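Local coordinates for N-acetylgalactosaminyltransferase 7 (Homo sapiens, PDB 6IWR), which belongs to a glycosyltransferase family and joins a GT-A type domain to a ricin-type beta-trefoil lectin domain, at residues A[72-77]-A[139-144]; A[172-177]-A[249-254]; A[410-415]-A[439-444]. All coordinates share one frame; numbering follows the deposited sequence.

Contact 1 (A[72-77]-A[139-144]); sequences LGNFEP and YWHYDE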
loop_
_atom_site.group_PDB
_atom_site.type_symbol
_atom_site.label_atom_id
_atom_site.label_comp_id
_atom_site.label_asym_id
_atom_site.label_seq_id
_atom_site.Cartn_x
_atom_site.Cartn_y
_atom_site.Cartn_z
ATOM N N LEU A 72 40.574 -23.724 -15.577
ATOM C CA LEU A 72 39.599 -22.767 -16.058
ATOM C C LEU A 72 39.141 -23.119 -17.443
ATOM O O LEU A 72 39.673 -24.024 -18.047
ATOM C CB LEU A 72 40.212 -21.381 -16.111
ATOM C CG LEU A 72 39.971 -20.340 -15.031
ATOM C CD1 LEU A 72 39.488 -19.079 -15.699
ATOM C CD2 LEU A 72 38.983 -20.804 -13.988
ATOM N N GLY A 73 38.131 -22.403 -17.926
ATOM C CA GLY A 73 37.718 -22.448 -19.316
ATOM C C GLY A 73 36.756 -23.568 -19.389
ATOM O O GLY A 73 36.425 -24.079 -18.353
ATOM N N ASN A 74 36.318 -23.970 -20.572
ATOM C CA ASN A 74 36.685 -23.344 -21.824
ATOM C C ASN A 74 35.809 -22.200 -22.260
ATOM O O ASN A 74 36.145 -21.503 -23.181
ATOM C CB ASN A 74 36.709 -24.382 -22.938
ATOM C CG ASN A 74 35.509 -25.283 -22.915
ATOM O OD1 ASN A 74 34.952 -25.552 -21.871
ATOM N ND2 ASN A 74 35.114 -25.756 -24.066
ATOM N N PHE A 75 34.672 -22.008 -21.621
ATOM C CA PHE A 75 33.873 -20.824 -21.918
ATOM C C PHE A 75 34.020 -19.752 -20.850
ATOM O O PHE A 75 33.229 -18.812 -20.811
ATOM C CB PHE A 75 32.408 -21.196 -22.106
ATOM C CG PHE A 75 32.129 -21.853 -23.421
ATOM C CD1 PHE A 75 32.427 -23.189 -23.612
ATOM C CD2 PHE A 75 31.597 -21.127 -24.473
ATOM C CE1 PHE A 75 32.171 -23.807 -24.824
ATOM C CE2 PHE A 75 31.351 -21.725 -25.692
ATOM C CZ PHE A 75 31.637 -23.071 -25.871
ATOM N N GLU A 76 35.003 -19.878 -19.995
ATOM C CA GLU A 76 35.282 -18.829 -19.050
ATOM C C GLU A 76 36.092 -17.745 -19.733
ATOM O O GLU A 76 37.143 -18.040 -20.303
ATOM C CB GLU A 76 36.057 -19.360 -17.867
ATOM C CG GLU A 76 35.806 -18.506 -16.670
ATOM C CD GLU A 76 34.387 -18.632 -16.226
ATOM O OE1 GLU A 76 33.904 -17.726 -15.510
ATOM O OE2 GLU A 76 33.753 -19.647 -16.614
ATOM N N PRO A 77 35.660 -16.496 -19.701
ATOM C CA PRO A 77 36.512 -15.437 -20.253
ATOM C C PRO A 77 37.917 -15.521 -19.669
ATOM O O PRO A 77 38.107 -15.763 -18.475
ATOM C CB PRO A 77 35.789 -14.149 -19.845
ATOM C CG PRO A 77 34.357 -14.563 -19.704
ATOM C CD PRO A 77 34.397 -15.968 -19.154
ATOM N N TYR A 139 34.713 -24.057 -13.670
ATOM C CA TYR A 139 35.603 -25.166 -13.982
ATOM C C TYR A 139 34.906 -26.254 -14.772
ATOM O O TYR A 139 35.395 -27.385 -14.822
ATOM C CB TYR A 139 36.239 -25.727 -12.708
ATOM C CG TYR A 139 37.099 -24.695 -12.028
ATOM C CD1 TYR A 139 38.287 -24.235 -12.611
ATOM C CD2 TYR A 139 36.702 -24.137 -10.831
ATOM C CE1 TYR A 139 39.062 -23.250 -11.992
ATOM C CE2 TYR A 139 37.458 -23.176 -10.209
ATOM C CZ TYR A 139 38.628 -22.729 -10.785
ATOM O OH TYR A 139 39.336 -21.764 -10.116
ATOM N N TRP A 140 33.783 -25.924 -15.413
ATOM C CA TRP A 140 33.087 -26.847 -16.300
ATOM C C TRP A 140 33.654 -26.743 -17.713
ATOM O O TRP A 140 33.889 -25.641 -18.216
ATOM C CB TRP A 140 31.586 -26.553 -16.316
ATOM C CG TRP A 140 30.865 -26.994 -15.083
ATOM C CD1 TRP A 140 30.460 -26.205 -14.046
ATOM C CD2 TRP A 140 30.461 -28.328 -14.757
ATOM N NE1 TRP A 140 29.833 -26.968 -13.094
ATOM C CE2 TRP A 140 29.820 -28.274 -13.507
ATOM C CE3 TRP A 140 30.573 -29.562 -15.408
ATOM C CZ2 TRP A 140 29.286 -29.399 -12.892
ATOM C CZ3 TRP A 140 30.044 -30.691 -14.792
ATOM C CH2 TRP A 140 29.405 -30.600 -13.547
ATOM N N HIS A 141 33.850 -27.884 -18.360
ATOM C CA HIS A 141 34.366 -27.920 -19.719
ATOM C C HIS A 141 33.309 -28.477 -20.667
ATOM O O HIS A 141 32.889 -29.632 -20.532
ATOM C CB HIS A 141 35.664 -28.722 -19.760
ATOM C CG HIS A 141 36.807 -27.992 -19.133
ATOM N ND1 HIS A 141 37.684 -27.217 -19.861
ATOM C CD2 HIS A 141 37.164 -27.842 -17.836
ATOM C CE1 HIS A 141 38.558 -26.659 -19.043
ATOM N NE2 HIS A 141 38.262 -27.019 -17.809
ATOM N N TYR A 142 32.894 -27.650 -21.626
ATOM C CA TYR A 142 31.751 -27.903 -22.491
ATOM C C TYR A 142 32.202 -28.157 -23.925
ATOM O O TYR A 142 33.135 -27.517 -24.425
ATOM C CB TYR A 142 30.759 -26.721 -22.491
ATOM C CG TYR A 142 30.228 -26.273 -21.143
ATOM C CD1 TYR A 142 30.935 -25.372 -20.347
ATOM C CD2 TYR A 142 28.993 -26.727 -20.676
ATOM C CE1 TYR A 142 30.429 -24.955 -19.112
ATOM C CE2 TYR A 142 28.475 -26.309 -19.443
ATOM C CZ TYR A 142 29.199 -25.429 -18.672
ATOM O OH TYR A 142 28.683 -25.024 -17.457
ATOM N N ASP A 143 31.478 -29.032 -24.603
ATOM C CA ASP A 143 31.881 -29.593 -25.879
ATOM C C ASP A 143 32.038 -28.660 -27.073
ATOM O O ASP A 143 32.731 -29.031 -27.991
ATOM C CB ASP A 143 31.006 -30.780 -26.260
ATOM C CG ASP A 143 31.712 -32.098 -26.110
ATOM O OD1 ASP A 143 32.861 -32.114 -25.665
ATOM O OD2 ASP A 143 31.107 -33.123 -26.436
ATOM N N GLU A 144 31.368 -27.518 -27.113
ATOM C CA GLU A 144 31.492 -26.557 -28.240
ATOM C C GLU A 144 30.575 -26.896 -29.374
ATOM O O GLU A 144 30.434 -26.164 -30.310
ATOM C CB GLU A 144 32.904 -26.474 -28.819
ATOM C CG GLU A 144 33.960 -25.934 -27.897
ATOM C CD GLU A 144 35.168 -26.823 -27.802
ATOM O OE1 GLU A 144 35.066 -28.012 -28.092
ATOM O OE2 GLU A 144 36.233 -26.328 -27.421
#
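The carboxamide of N74 meets the backbone of Y142 through both of its polar atoms, illustrating how a side-chain amide can stand in for a neighbouring strand. Its ND2 donates to the Y142 carbonyl oxygen in an almost straight bond (2.7 Å, 170° at the hydrogen), with that oxygen lying nearly in the amide plane. In return, the Y142 backbone nitrogen donates to a lone pair of N74 OD1 at 2.9 Å. Because one residue supplies both the N-H and the C=O, the two bonds together fix the rotation of the amide group. The first torsion puts N74 CG between its own backbone nitrogen and carbonyl carbon (chi1 46°), and a cis peptide bond precedes the residue.

Beyond the amide, E144 OE2 stands 3.6 Å from N74 ND2, the carboxylate turned almost perpendicular to the amide. The ring of F75 brings its CE1 atom to 4.0 Å from Y142 CB, while the Y142 carbonyl oxygen lies at the rim of that ring, near its plane. G73 O sits over one face of the H141 imidazole, toward the rim, 3.4 Å from H141 CE1. H141 NE2 is hydrogen-bonded to the carbonyl of I71, just before 72-77.

The buried ring of Y142 packs on A252, P253 and A256 of helix 251-260. Residues 140-141 pair with strand 66-67, and the chain leaving that strand comes back alongside. The arrangement is thus a short antiparallel pair of strands distant in sequence, beside which the loop 72-77 runs, with N74 pairing to the backbone just past residue 141.

Contact 2 (A[172-177]-A[249-254]); sequences KRTPRK and NWYAPL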
loop_
_atom_site.group_PDB
_atom_site.type_symbol
_atom_site.label_atom_id
_atom_site.label_comp_id
_atom_site.label_asym_id
_atom_site.label_seq_id
_atom_site.Cartn_x
_atom_site.Cartn_y
_atom_site.Cartn_z
ATOM N N LYS A 172 27.375 -8.773 -25.690
ATOM C CA LYS A 172 28.697 -8.733 -25.068
ATOM C C LYS A 172 29.148 -10.101 -24.566
ATOM O O LYS A 172 30.321 -10.448 -24.690
ATOM C CB LYS A 172 28.736 -7.724 -23.928
ATOM C CG LYS A 172 30.150 -7.370 -23.537
ATOM C CD LYS A 172 30.205 -6.175 -22.599
ATOM C CE LYS A 172 31.617 -5.820 -22.216
ATOM N NZ LYS A 172 31.635 -4.863 -21.079
ATOM N N ARG A 173 28.261 -10.883 -23.971
ATOM C CA ARG A 173 28.712 -12.056 -23.236
ATOM C C ARG A 173 28.342 -13.361 -23.922
ATOM O O ARG A 173 28.453 -14.436 -23.316
ATOM C CB ARG A 173 28.163 -12.015 -21.818
ATOM C CG ARG A 173 28.394 -10.671 -21.183
ATOM C CD ARG A 173 28.062 -10.691 -19.735
ATOM N NE ARG A 173 28.593 -9.491 -19.104
ATOM C CZ ARG A 173 27.892 -8.392 -18.838
ATOM N NH1 ARG A 173 28.493 -7.357 -18.272
ATOM N NH2 ARG A 173 26.601 -8.329 -19.128
ATOM N N THR A 174 27.937 -13.300 -25.177
ATOM C CA THR A 174 27.530 -14.506 -25.844
ATOM C C THR A 174 28.459 -14.777 -27.005
ATOM O O THR A 174 28.643 -13.905 -27.865
ATOM C CB THR A 174 26.082 -14.384 -26.331
ATOM O OG1 THR A 174 25.254 -14.105 -25.206
ATOM C CG2 THR A 174 25.608 -15.667 -26.901
ATOM N N PRO A 175 29.055 -15.964 -27.055
ATOM C CA PRO A 175 29.891 -16.335 -28.205
ATOM C C PRO A 175 29.168 -16.067 -29.520
ATOM O O PRO A 175 28.057 -16.545 -29.748
ATOM C CB PRO A 175 30.135 -17.831 -28.000
ATOM C CG PRO A 175 29.744 -18.104 -26.590
ATOM C CD PRO A 175 28.701 -17.117 -26.216
ATOM N N ARG A 176 29.828 -15.310 -30.400
ATOM C CA ARG A 176 29.205 -14.893 -31.651
ATOM C C ARG A 176 28.616 -16.070 -32.416
ATOM O O ARG A 176 27.507 -15.973 -32.958
ATOM C CB ARG A 176 30.232 -14.161 -32.511
ATOM C CG ARG A 176 30.985 -13.076 -31.747
ATOM C CD ARG A 176 31.885 -12.258 -32.665
ATOM N NE ARG A 176 33.108 -12.974 -33.006
ATOM C CZ ARG A 176 34.284 -12.730 -32.440
ATOM N NH1 ARG A 176 34.368 -11.781 -31.518
ATOM N NH2 ARG A 176 35.369 -13.417 -32.795
ATOM N N LYS A 177 29.335 -17.195 -32.465
ATOM C CA LYS A 177 28.953 -18.269 -33.375
ATOM C C LYS A 177 27.667 -18.982 -32.949
ATOM O O LYS A 177 27.033 -19.644 -33.777
ATOM C CB LYS A 177 30.099 -19.264 -33.511
ATOM C CG LYS A 177 30.477 -19.952 -32.213
ATOM C CD LYS A 177 31.477 -21.071 -32.462
ATOM C CE LYS A 177 32.897 -20.545 -32.497
ATOM N NZ LYS A 177 33.486 -20.718 -31.148
ATOM N N ASN A 249 29.456 -16.185 -19.236
ATOM C CA ASN A 249 29.303 -17.595 -19.572
ATOM C C ASN A 249 27.937 -18.117 -19.143
ATOM O O ASN A 249 27.827 -19.123 -18.433
ATOM C CB ASN A 249 30.418 -18.441 -18.968
ATOM C CG ASN A 249 30.394 -19.845 -19.485
ATOM O OD1 ASN A 249 29.876 -20.091 -20.571
ATOM N ND2 ASN A 249 30.940 -20.778 -18.724
ATOM N N TRP A 250 26.880 -17.418 -19.591
ATOM C CA TRP A 250 25.512 -17.867 -19.351
ATOM C C TRP A 250 25.052 -18.859 -20.388
ATOM O O TRP A 250 24.100 -19.607 -20.131
ATOM C CB TRP A 250 24.512 -16.707 -19.361
ATOM C CG TRP A 250 24.364 -16.064 -20.713
ATOM C CD1 TRP A 250 25.300 -15.301 -21.355
ATOM C CD2 TRP A 250 23.218 -16.114 -21.593
ATOM N NE1 TRP A 250 24.805 -14.860 -22.565
ATOM C CE2 TRP A 250 23.541 -15.349 -22.744
ATOM C CE3 TRP A 250 21.946 -16.714 -21.513
ATOM C CZ2 TRP A 250 22.653 -15.177 -23.813
ATOM C CZ3 TRP A 250 21.057 -16.542 -22.589
ATOM C CH2 TRP A 250 21.423 -15.778 -23.721
ATOM N N TYR A 251 25.712 -18.887 -21.540
ATOM C CA TYR A 251 25.166 -19.558 -22.705
ATOM C C TYR A 251 25.430 -21.060 -22.677
ATOM O O TYR A 251 24.514 -21.864 -22.893
ATOM C CB TYR A 251 25.732 -18.928 -23.974
ATOM C CG TYR A 251 25.070 -19.476 -25.203
ATOM C CD1 TYR A 251 23.907 -18.903 -25.690
ATOM C CD2 TYR A 251 25.583 -20.611 -25.862
ATOM C CE1 TYR A 251 23.268 -19.422 -26.811
ATOM C CE2 TYR A 251 24.952 -21.137 -26.979
ATOM C CZ TYR A 251 23.791 -20.536 -27.445
ATOM O OH TYR A 251 23.145 -21.029 -28.549
ATOM N N ALA A 252 26.669 -21.467 -22.442
ATOM C CA ALA A 252 26.995 -22.894 -22.518
ATOM C C ALA A 252 26.253 -23.705 -21.462
ATOM O O ALA A 252 25.583 -24.688 -21.815
ATOM C CB ALA A 252 28.515 -23.077 -22.420
ATOM N N PRO A 253 26.322 -23.368 -20.185
ATOM C CA PRO A 253 25.483 -24.063 -19.189
ATOM C C PRO A 253 24.011 -24.156 -19.588
ATOM O O PRO A 253 23.382 -25.202 -19.381
ATOM C CB PRO A 253 25.664 -23.212 -17.919
ATOM C CG PRO A 253 26.675 -22.128 -18.269
ATOM C CD PRO A 253 26.829 -22.064 -19.731
ATOM N N LEU A 254 23.447 -23.088 -20.167
ATOM C CA LEU A 254 22.016 -23.076 -20.454
ATOM C C LEU A 254 21.664 -23.948 -21.656
ATOM O O LEU A 254 20.627 -24.622 -21.664
ATOM C CB LEU A 254 21.545 -21.643 -20.689
ATOM C CG LEU A 254 20.042 -21.411 -20.843
ATOM C CD1 LEU A 254 19.371 -21.355 -19.507
ATOM C CD2 LEU A 254 19.802 -20.142 -21.572
HETATM O O HOH W 1 30.855 -14.786 -21.012
#
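T174 and W250 form the close part of this contact, where a threonine at the end region of helix 160-173 receives an indole N-H. W250 NE1 donates to T174 OG1 at 2.8 Å; the bond is bent (133° at the hydrogen), yet the oxygen lies close to the indole plane, at the ring's edge. The same hydroxyl is hydrogen-bonded to the carbonyl of V170, one turn back in helix 160-173, so it is held by its own helix as well as by the indole. The T174 methyl, CG2, anti to the backbone nitrogen, points instead to Y251, reaching its CD1 at 3.9 Å.

Around this bond the packing is looser. P175 CD only grazes Y251 CB, at 4.1 Å, and P175 is partly exposed. Near R173 the backbones are joined through a water, which accepts from N249 N at 2.7 Å and makes a weak, longer bond to R173 O. The R173 guanidinium leads off to a salt bridge with E81.

I238 of strand 236-240 touches both W250 and Y251, whose hydroxyl is hydrogen-bonded to the L147 carbonyl and the S149 hydroxyl. The end of helix 160-173 is thereby seated against the start of helix 251-260, beside the central sheet.

Contact 3 (A[410-415]-A[439-444]); sequences EVWWDE and KKFRED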
loop_
_atom_site.group_PDB
_atom_site.type_symbol
_atom_site.label_atom_id
_atom_site.label_comp_id
_atom_site.label_asym_id
_atom_site.label_seq_id
_atom_site.Cartn_x
_atom_site.Cartn_y
_atom_site.Cartn_z
ATOM N N GLU A 410 -7.882 -27.175 -15.846
ATOM C CA GLU A 410 -8.845 -28.106 -16.413
ATOM C C GLU A 410 -8.184 -29.099 -17.373
ATOM O O GLU A 410 -8.668 -30.235 -17.531
ATOM C CB GLU A 410 -9.959 -27.330 -17.123
ATOM C CG GLU A 410 -11.154 -26.877 -16.239
ATOM C CD GLU A 410 -11.773 -28.003 -15.426
ATOM O OE1 GLU A 410 -12.271 -27.727 -14.302
ATOM O OE2 GLU A 410 -11.745 -29.160 -15.905
ATOM N N VAL A 411 -7.083 -28.717 -18.024
ATOM C CA VAL A 411 -6.477 -29.655 -18.966
ATOM C C VAL A 411 -5.392 -30.506 -18.299
ATOM O O VAL A 411 -5.168 -31.643 -18.717
ATOM C CB VAL A 411 -5.955 -28.921 -20.228
ATOM C CG1 VAL A 411 -5.358 -27.620 -19.866
ATOM C CG2 VAL A 411 -4.900 -29.762 -20.953
ATOM N N TRP A 412 -4.754 -30.020 -17.231
ATOM C CA TRP A 412 -3.547 -30.663 -16.713
ATOM C C TRP A 412 -3.656 -31.220 -15.302
ATOM O O TRP A 412 -2.970 -32.197 -15.003
ATOM C CB TRP A 412 -2.351 -29.691 -16.766
ATOM C CG TRP A 412 -1.945 -29.369 -18.162
ATOM C CD1 TRP A 412 -2.089 -28.168 -18.819
ATOM C CD2 TRP A 412 -1.385 -30.279 -19.116
ATOM N NE1 TRP A 412 -1.633 -28.286 -20.132
ATOM C CE2 TRP A 412 -1.199 -29.569 -20.328
ATOM C CE3 TRP A 412 -1.041 -31.634 -19.072
ATOM C CZ2 TRP A 412 -0.681 -30.172 -21.467
ATOM C CZ3 TRP A 412 -0.521 -32.230 -20.215
ATOM C CH2 TRP A 412 -0.346 -31.502 -21.390
ATOM N N TRP A 413 -4.481 -30.646 -14.424
ATOM C CA TRP A 413 -4.430 -31.011 -13.009
ATOM C C TRP A 413 -5.282 -32.217 -12.638
ATOM O O TRP A 413 -5.241 -32.637 -11.475
ATOM C CB TRP A 413 -4.868 -29.848 -12.119
ATOM C CG TRP A 413 -3.840 -28.802 -11.869
ATOM C CD1 TRP A 413 -2.786 -28.461 -12.681
ATOM C CD2 TRP A 413 -3.763 -27.936 -10.723
ATOM N NE1 TRP A 413 -2.059 -27.435 -12.111
ATOM C CE2 TRP A 413 -2.639 -27.087 -10.915
ATOM C CE3 TRP A 413 -4.530 -27.793 -9.559
ATOM C CZ2 TRP A 413 -2.262 -26.120 -9.981
ATOM C CZ3 TRP A 413 -4.159 -26.831 -8.635
ATOM C CH2 TRP A 413 -3.034 -26.001 -8.852
ATOM N N ASP A 414 -6.059 -32.766 -13.564
ATOM C CA ASP A 414 -6.919 -33.898 -13.249
ATOM C C ASP A 414 -7.661 -33.718 -11.931
ATOM O O ASP A 414 -8.328 -32.700 -11.713
ATOM C CB ASP A 414 -6.127 -35.197 -13.181
ATOM C CG ASP A 414 -5.270 -35.418 -14.401
ATOM O OD1 ASP A 414 -5.630 -34.896 -15.474
ATOM O OD2 ASP A 414 -4.222 -36.095 -14.274
ATOM N N GLU A 415 -7.544 -34.715 -11.047
ATOM C CA GLU A 415 -8.317 -34.743 -9.815
ATOM C C GLU A 415 -7.904 -33.558 -8.966
ATOM O O GLU A 415 -8.648 -33.118 -8.081
ATOM C CB GLU A 415 -8.129 -36.063 -9.052
ATOM C CG GLU A 415 -6.709 -36.619 -8.988
ATOM C CD GLU A 415 -6.546 -37.886 -9.821
ATOM O OE1 GLU A 415 -5.787 -38.801 -9.402
ATOM O OE2 GLU A 415 -7.197 -37.963 -10.887
ATOM N N LYS A 439 -7.059 -30.708 -24.705
ATOM C CA LYS A 439 -7.295 -32.034 -24.143
ATOM C C LYS A 439 -6.967 -33.144 -25.142
ATOM O O LYS A 439 -6.411 -34.178 -24.753
ATOM C CB LYS A 439 -8.734 -32.141 -23.655
ATOM C CG LYS A 439 -8.867 -32.046 -22.136
ATOM C CD LYS A 439 -10.227 -31.500 -21.703
ATOM C CE LYS A 439 -10.650 -32.167 -20.409
ATOM N NZ LYS A 439 -9.481 -32.487 -19.510
ATOM N N LYS A 440 -7.268 -32.946 -26.431
ATOM C CA LYS A 440 -6.879 -33.945 -27.423
ATOM C C LYS A 440 -5.357 -34.056 -27.544
ATOM O O LYS A 440 -4.819 -35.162 -27.730
ATOM C CB LYS A 440 -7.504 -33.619 -28.772
ATOM C CG LYS A 440 -7.200 -34.640 -29.833
ATOM C CD LYS A 440 -8.118 -34.466 -31.034
ATOM C CE LYS A 440 -7.431 -34.840 -32.342
ATOM N NZ LYS A 440 -6.798 -36.160 -32.276
ATOM N N PHE A 441 -4.644 -32.929 -27.451
ATOM C CA PHE A 441 -3.184 -32.976 -27.464
ATOM C C PHE A 441 -2.652 -33.919 -26.392
ATOM O O PHE A 441 -1.839 -34.813 -26.670
ATOM C CB PHE A 441 -2.607 -31.576 -27.265
ATOM C CG PHE A 441 -1.126 -31.562 -27.077
ATOM C CD1 PHE A 441 -0.274 -31.468 -28.175
ATOM C CD2 PHE A 441 -0.573 -31.654 -25.800
ATOM C CE1 PHE A 441 1.101 -31.467 -28.004
ATOM C CE2 PHE A 441 0.799 -31.634 -25.619
ATOM C CZ PHE A 441 1.639 -31.547 -26.726
ATOM N N ARG A 442 -3.113 -33.733 -25.153
ATOM C CA ARG A 442 -2.627 -34.544 -24.046
ATOM C C ARG A 442 -2.932 -36.020 -24.261
ATOM O O ARG A 442 -2.089 -36.882 -23.983
ATOM C CB ARG A 442 -3.245 -34.051 -22.748
ATOM C CG ARG A 442 -2.708 -34.750 -21.565
ATOM C CD ARG A 442 -3.359 -34.241 -20.309
ATOM N NE ARG A 442 -3.182 -35.194 -19.222
ATOM C CZ ARG A 442 -3.634 -35.003 -17.991
ATOM N NH1 ARG A 442 -4.287 -33.891 -17.687
ATOM N NH2 ARG A 442 -3.422 -35.925 -17.062
ATOM N N GLU A 443 -4.128 -36.336 -24.761
ATOM C CA GLU A 443 -4.461 -37.730 -25.026
ATOM C C GLU A 443 -3.660 -38.295 -26.192
ATOM O O GLU A 443 -3.168 -39.420 -26.116
ATOM C CB GLU A 443 -5.956 -37.876 -25.279
ATOM C CG GLU A 443 -6.722 -38.271 -24.024
ATOM C CD GLU A 443 -8.230 -38.141 -24.171
ATOM O OE1 GLU A 443 -8.691 -37.295 -24.982
ATOM O OE2 GLU A 443 -8.951 -38.891 -23.466
ATOM N N ASP A 444 -3.519 -37.546 -27.281
ATOM C CA ASP A 444 -2.827 -38.099 -28.441
ATOM C C ASP A 444 -1.379 -38.435 -28.115
ATOM O O ASP A 444 -0.860 -39.457 -28.574
ATOM C CB ASP A 444 -2.903 -37.130 -29.622
ATOM C CG ASP A 444 -4.277 -37.118 -30.283
ATOM O OD1 ASP A 444 -5.093 -38.012 -29.973
ATOM O OD2 ASP A 444 -4.547 -36.194 -31.083
#
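R442 and D414 make this a salt-bridged contact between helix 436-444 and the C-terminal end of helix 400-412 with the turn that follows. It is a worked example of a side chain that serves a carboxylate and a helix-end carbonyl at once. The grip on D414 is end-on, with R442 NH1 at 2.8 Å from D414 OD1 and R442 NH2 at 2.9 Å from D414 OD2. The second of these is the straighter (162°), using the syn lone pair of D414 OD2 within the guanidinium plane; the carboxylate as a whole is turned 30° from that plane. R442 NH1 also donates to V411 O at 2.6 Å, and this oxygen lies in the plane of the guanidinium.

K439, three residues before R442, serves the carbonyl one residue before V411: its NZ donates to E410 O at 3.1 Å. Two cationic groups thus meet successive carbonyls in the last turn of helix 400-412, where the helix dipole would be expected to favour positive charge.

The R442 chain is extended, CG anti to the backbone nitrogen (chi1 -175°), and its methylenes run past the outer ring of W412 in the opposite direction, with R442 CD 3.5 Å from W412 CZ3. At the next atom of that ring, F441 CE2 comes edge to edge with W412 CH2, 4.4 Å away.

D414 OD2 has a second partner in the backbone nitrogen of F450, the first residue of helix 450-457. W412 packs on Y361, K362 and Q365 of helix 355-365, and the C366-C447 disulfide, beside the contact, links the chain just after that helix to the chain after helix 436-444.

How the contacts relate
The three contacts follow one another along the chain, each closing before the next opens. Contacts 1 and 2 are neighbours, their centres about 11 Å apart, and meet around the start of helix 251-260: F75 touches N249, and Y142 CG lies 3.8 Å from A252 CB. Together they lay the loop 72-77 and strand 140-141 against helix 251-260, and the end of helix 160-173 against the start of the same helix. Contact 3 lies apart, its centre about 41 Å from that of contact 1 and 37 Å from that of contact 2. It belongs to helices that come after strand 376-382 and before strand 471-474, and shares no strand or helix with the other two.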